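Local coordinates for DNA repair protein XRCC1 (PDB 3LQC) that scaffolds DNA single-strand break repair by mediating assembly of repair protein complexes, and binds poly-ADP-ribose chains on PARP1 to limit its activity, at residues His19-Leu24 against Val45-Glu50; Ser65-Val70 against Gln134-Asp139. All coordinates share one frame; numbering follows the deposited sequence.

Contact 1: residues His19-Leu24 against Val45-Glu50; sequences HCAENL and VVLQLE
The helical hydrogen bond from Leu24 N to Cys20 O, 2.8 Å long, joins the two residues that present successive turns of the helix to strand 42-49. What meets across the contact is apolar, an example of a helix laid on a sheet through a few methyls and one sulfur. Leu47 supplies the central methyl: its CD2 lies 4.0 Å from Cys20 SG and 4.1 Å from Leu24 CD2, so that one branch of the strand residue touches both turns. Its other branch reaches the intervening Ala21, CD1 standing 4.4 Å from Ala21 CB. Leu24, with CG anti to the backbone N (chi1 175°), meets Val45 tip to tip, and its CD2 is 3.8 Å from Val45 CB. The short axes of helix and strand run at 138°, 9.5 Å apart at their closest. Cys20 SG is also tied covalently to Cys12, so a disulfide fastens the helix to strand 7-12, the neighbour of strand 42-49 in the five-stranded sheet. Around this buried interface Leu24 packs on Val10 and on Tyr30 of helix 28-36, while Ala21 touches Val147 and Leu47 touches Phe149, both of strand 143-150.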
# COMPACT_ATOMS: atom_id res chain seq x y z
N HIS A 19 -16.98 25.19 12.09
CA HIS A 19 -18.38 25.40 12.48
C HIS A 19 -19.33 25.02 11.35
O HIS A 19 -20.41 24.47 11.57
CB HIS A 19 -18.61 26.87 12.87
CG HIS A 19 -18.36 27.16 14.31
ND1 HIS A 19 -17.10 27.31 14.84
CD2 HIS A 19 -19.22 27.35 15.34
CE1 HIS A 19 -17.19 27.57 16.14
NE2 HIS A 19 -18.47 27.60 16.46
N CYS A 20 -18.91 25.33 10.13
CA CYS A 20 -19.70 25.02 8.95
C CYS A 20 -19.89 23.51 8.82
O CYS A 20 -21.00 23.03 8.58
CB CYS A 20 -19.00 25.59 7.72
SG CYS A 20 -20.01 25.57 6.25
N ALA A 21 -18.80 22.76 9.00
CA ALA A 21 -18.86 21.30 8.96
C ALA A 21 -19.78 20.72 10.04
O ALA A 21 -20.68 19.92 9.75
CB ALA A 21 -17.46 20.70 9.08
N GLU A 22 -19.55 21.11 11.28
CA GLU A 22 -20.33 20.58 12.39
C GLU A 22 -21.80 20.77 12.12
O GLU A 22 -22.60 19.85 12.31
CB GLU A 22 -19.94 21.26 13.69
CG GLU A 22 -20.83 20.91 14.86
CD GLU A 22 -20.28 21.42 16.17
OE1 GLU A 22 -20.73 20.95 17.23
OE2 GLU A 22 -19.38 22.29 16.13
N ASN A 23 -22.16 21.96 11.66
CA ASN A 23 -23.54 22.26 11.32
C ASN A 23 -24.03 21.52 10.08
O ASN A 23 -25.19 21.14 9.99
CB ASN A 23 -23.71 23.76 11.12
CG ASN A 23 -23.84 24.50 12.43
OD1 ASN A 23 -24.42 23.98 13.39
ND2 ASN A 23 -23.32 25.72 12.48
N LEU A 24 -23.13 21.32 9.12
CA LEU A 24 -23.51 20.60 7.92
C LEU A 24 -23.87 19.18 8.30
O LEU A 24 -24.91 18.69 7.93
CB LEU A 24 -22.37 20.60 6.89
CG LEU A 24 -22.58 19.77 5.61
CD1 LEU A 24 -23.93 20.07 4.97
CD2 LEU A 24 -21.47 20.02 4.62
N VAL A 45 -18.38 16.50 0.51
CA VAL A 45 -19.00 17.77 0.81
C VAL A 45 -17.99 18.86 0.48
O VAL A 45 -16.78 18.66 0.63
CB VAL A 45 -19.42 17.90 2.30
CG1 VAL A 45 -20.50 16.89 2.65
CG2 VAL A 45 -18.22 17.74 3.19
N VAL A 46 -18.48 20.00 0.02
CA VAL A 46 -17.61 21.13 -0.22
C VAL A 46 -18.03 22.29 0.67
O VAL A 46 -19.20 22.67 0.70
CB VAL A 46 -17.62 21.58 -1.68
CG1 VAL A 46 -16.97 22.95 -1.82
CG2 VAL A 46 -16.89 20.56 -2.54
N LEU A 47 -17.06 22.80 1.43
CA LEU A 47 -17.28 23.97 2.25
C LEU A 47 -16.79 25.19 1.49
O LEU A 47 -15.60 25.30 1.17
CB LEU A 47 -16.51 23.88 3.57
CG LEU A 47 -16.64 22.65 4.47
CD1 LEU A 47 -15.74 22.84 5.69
CD2 LEU A 47 -18.08 22.39 4.89
N GLN A 48 -17.72 26.08 1.17
CA GLN A 48 -17.41 27.35 0.56
C GLN A 48 -17.22 28.39 1.66
O GLN A 48 -18.18 28.85 2.27
CB GLN A 48 -18.56 27.78 -0.35
CG GLN A 48 -18.71 26.90 -1.57
CD GLN A 48 -19.82 27.38 -2.47
OE1 GLN A 48 -20.84 27.91 -2.01
NE2 GLN A 48 -19.64 27.21 -3.78
N LEU A 49 -15.97 28.75 1.91
CA LEU A 49 -15.65 29.67 2.98
C LEU A 49 -15.78 31.11 2.51
O LEU A 49 -15.43 31.44 1.39
CB LEU A 49 -14.24 29.41 3.48
CG LEU A 49 -13.94 27.96 3.83
CD1 LEU A 49 -12.52 27.85 4.35
CD2 LEU A 49 -14.93 27.47 4.86
N GLU A 50 -16.32 31.96 3.39
CA GLU A 50 -16.45 33.38 3.08
C GLU A 50 -15.07 34.04 3.16
O GLU A 50 -14.71 34.85 2.32
CB GLU A 50 -17.42 34.05 4.05
CG GLU A 50 -17.99 35.36 3.53
CD GLU A 50 -18.76 36.13 4.59
OE1 GLU A 50 -19.14 35.54 5.63
OE2 GLU A 50 -18.98 37.35 4.39

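Contact 2: residues Ser65-Val70 against Gln134-Asp139; sequences SAFVEV and QPYSKD
Phe67 and Tyr136 cross at about a right angle, meeting rim to rim without stacking. Phe67 CZ comes to the edge of the tyrosine ring, 4.1 Å from Tyr136 CE2, and Tyr136 OH in turn lies at the edge of the phenylalanine ring, near its plane and 3.8 Å from Phe67 CZ. A small group lies over one face of each ring. Ala66 CB sits 4.0 Å above the plane of the Phe67 ring, over its centre, and Pro135 CG lies over one face of the Tyr136 ring, offset toward the rim. Ala66 CB is also 4.1 Å from Tyr136 CD2, so the one methyl touches both aromatic residues. Roughly across this methyl from the Phe67 ring is the amide of Gln134, deposited in two conformers and described here in one. There the chain bends at chi2 (40°), and OE1 accepts a bond of 2.9 Å from Tyr136 N, in the carbonyl plane; this ties the amide to the backbone of its own loop. Gln134 NE2, 3.6 Å from Ala66 CB, donates to Ser99 OG and Gly64 O, which join the same amide to helix 96-101 and to the chain just before Ser65. Tyr136 OH bonds to the backbone of another protein chain in the assembly. An alanine at Tyr136 would probably open a gap beside Ala66 CB and Phe67 CZ and leave that backbone group of the other protein without its partner. Ala66 and Phe67 both face Ser133 in a classic beta bulge, where strand 67-73 begins beside the end of strand 125-133, and the partner protein packs against Phe67, Pro135 and Tyr136, consistent with the known binding of DNA polymerase beta by the XRCC1 N-terminal domain.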
# COMPACT_ATOMS: atom_id res chain seq x y z
N SER A 65 -16.66 5.45 6.73
CA SER A 65 -15.90 5.61 5.49
C SER A 65 -14.68 4.70 5.52
O SER A 65 -14.10 4.48 6.57
CB SER A 65 -15.43 7.05 5.32
OG SER A 65 -16.51 7.93 5.10
N ALA A 66 -14.28 4.18 4.35
CA ALA A 66 -13.04 3.43 4.26
C ALA A 66 -11.86 4.38 4.11
O ALA A 66 -10.81 4.17 4.72
CB ALA A 66 -13.09 2.46 3.09
N PHE A 67 -12.04 5.41 3.29
CA PHE A 67 -10.98 6.39 3.04
C PHE A 67 -11.55 7.79 3.16
O PHE A 67 -12.71 8.01 2.88
CB PHE A 67 -10.38 6.23 1.64
CG PHE A 67 -10.15 4.81 1.24
CD1 PHE A 67 -9.32 4.00 1.99
CD2 PHE A 67 -10.75 4.30 0.10
CE1 PHE A 67 -9.10 2.69 1.62
CE2 PHE A 67 -10.54 2.97 -0.28
CZ PHE A 67 -9.71 2.17 0.48
N VAL A 68 -10.71 8.73 3.58
CA VAL A 68 -11.09 10.14 3.59
C VAL A 68 -9.96 10.97 3.01
O VAL A 68 -8.79 10.71 3.28
CB VAL A 68 -11.41 10.65 5.00
CG1 VAL A 68 -11.92 12.07 4.93
CG2 VAL A 68 -12.44 9.77 5.67
N GLU A 69 -10.31 11.96 2.19
CA GLU A 69 -9.33 12.84 1.59
C GLU A 69 -9.79 14.29 1.75
O GLU A 69 -10.98 14.57 1.67
CB GLU A 69 -9.17 12.51 0.11
CG GLU A 69 -8.16 13.36 -0.65
CD GLU A 69 -8.28 13.17 -2.15
OE1 GLU A 69 -7.29 13.41 -2.87
OE2 GLU A 69 -9.38 12.76 -2.59
N VAL A 70 -8.85 15.20 1.99
CA VAL A 70 -9.21 16.61 2.07
C VAL A 70 -8.45 17.40 1.02
O VAL A 70 -7.22 17.36 0.98
CB VAL A 70 -8.96 17.21 3.47
CG1 VAL A 70 -9.31 18.70 3.48
CG2 VAL A 70 -9.80 16.48 4.51
N GLN A 134 -16.13 4.64 0.29
CA GLN A 134 -16.51 3.40 0.95
C GLN A 134 -17.07 2.42 -0.07
O GLN A 134 -18.28 2.20 -0.13
CB GLN A 134 -17.52 3.67 2.06
CG GLN A 134 -17.96 2.43 2.85
CD GLN A 134 -16.81 1.47 3.13
OE1 GLN A 134 -16.41 0.70 2.27
NE2 GLN A 134 -16.29 1.52 4.35
N PRO A 135 -16.18 1.82 -0.87
CA PRO A 135 -16.50 0.91 -1.98
C PRO A 135 -16.97 -0.44 -1.49
O PRO A 135 -17.51 -1.21 -2.28
CB PRO A 135 -15.15 0.71 -2.69
CG PRO A 135 -14.18 1.57 -2.00
CD PRO A 135 -14.73 1.93 -0.67
N TYR A 136 -16.75 -0.72 -0.20
CA TYR A 136 -16.97 -2.06 0.34
C TYR A 136 -18.30 -2.17 1.06
O TYR A 136 -18.76 -3.27 1.36
CB TYR A 136 -15.81 -2.44 1.28
CG TYR A 136 -14.47 -2.11 0.68
CD1 TYR A 136 -14.06 -2.71 -0.50
CD2 TYR A 136 -13.63 -1.17 1.28
CE1 TYR A 136 -12.84 -2.40 -1.07
CE2 TYR A 136 -12.41 -0.85 0.71
CZ TYR A 136 -12.02 -1.47 -0.46
OH TYR A 136 -10.82 -1.17 -1.05
N SER A 137 -18.91 -1.03 1.34
CA SER A 137 -20.17 -0.97 2.05
C SER A 137 -21.02 0.15 1.45
O SER A 137 -21.46 1.05 2.15
CB SER A 137 -19.92 -0.72 3.54
OG SER A 137 -21.08 -1.00 4.31
N LYS A 138 -21.24 0.07 0.14
CA LYS A 138 -21.96 1.09 -0.62
C LYS A 138 -23.27 1.53 0.02
O LYS A 138 -23.66 2.69 -0.07
CB LYS A 138 -22.31 0.55 -2.01
CG LYS A 138 -21.16 0.33 -2.93
CD LYS A 138 -21.65 -0.28 -4.23
N ASP A 139 -23.97 0.59 0.65
CA ASP A 139 -25.34 0.84 1.08
C ASP A 139 -25.46 1.55 2.43
O ASP A 139 -26.54 2.03 2.78
CB ASP A 139 -26.16 -0.45 1.06
CG ASP A 139 -26.52 -0.89 -0.35
OD1 ASP A 139 -26.40 -0.06 -1.28
OD2 ASP A 139 -26.93 -2.06 -0.53

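In the fold
From the N terminus the chain makes strand 7-12 and helix 17-25, passes through helix 28-36, and returns along strand 42-49, where contact 1 closes a short loop. Contact 2 opens after that closure: strand 67-73 leads through strand 85-92, helix 96-101, strand 108-111 and helix 118-121 to strand 125-133, whose exit loop closes a much longer circuit. The two are in series, neither nesting nor crossing. Their centres lie about 20 Å apart, on opposite sides of the chain's centre, yet both reach the same five-stranded sheet. Strand 125-133, between strands 42-49 and 67-73, connects them: contact 1 joins a helix to the sheet, contact 2 the loop after strand 125-133 to the start of strand 67-73.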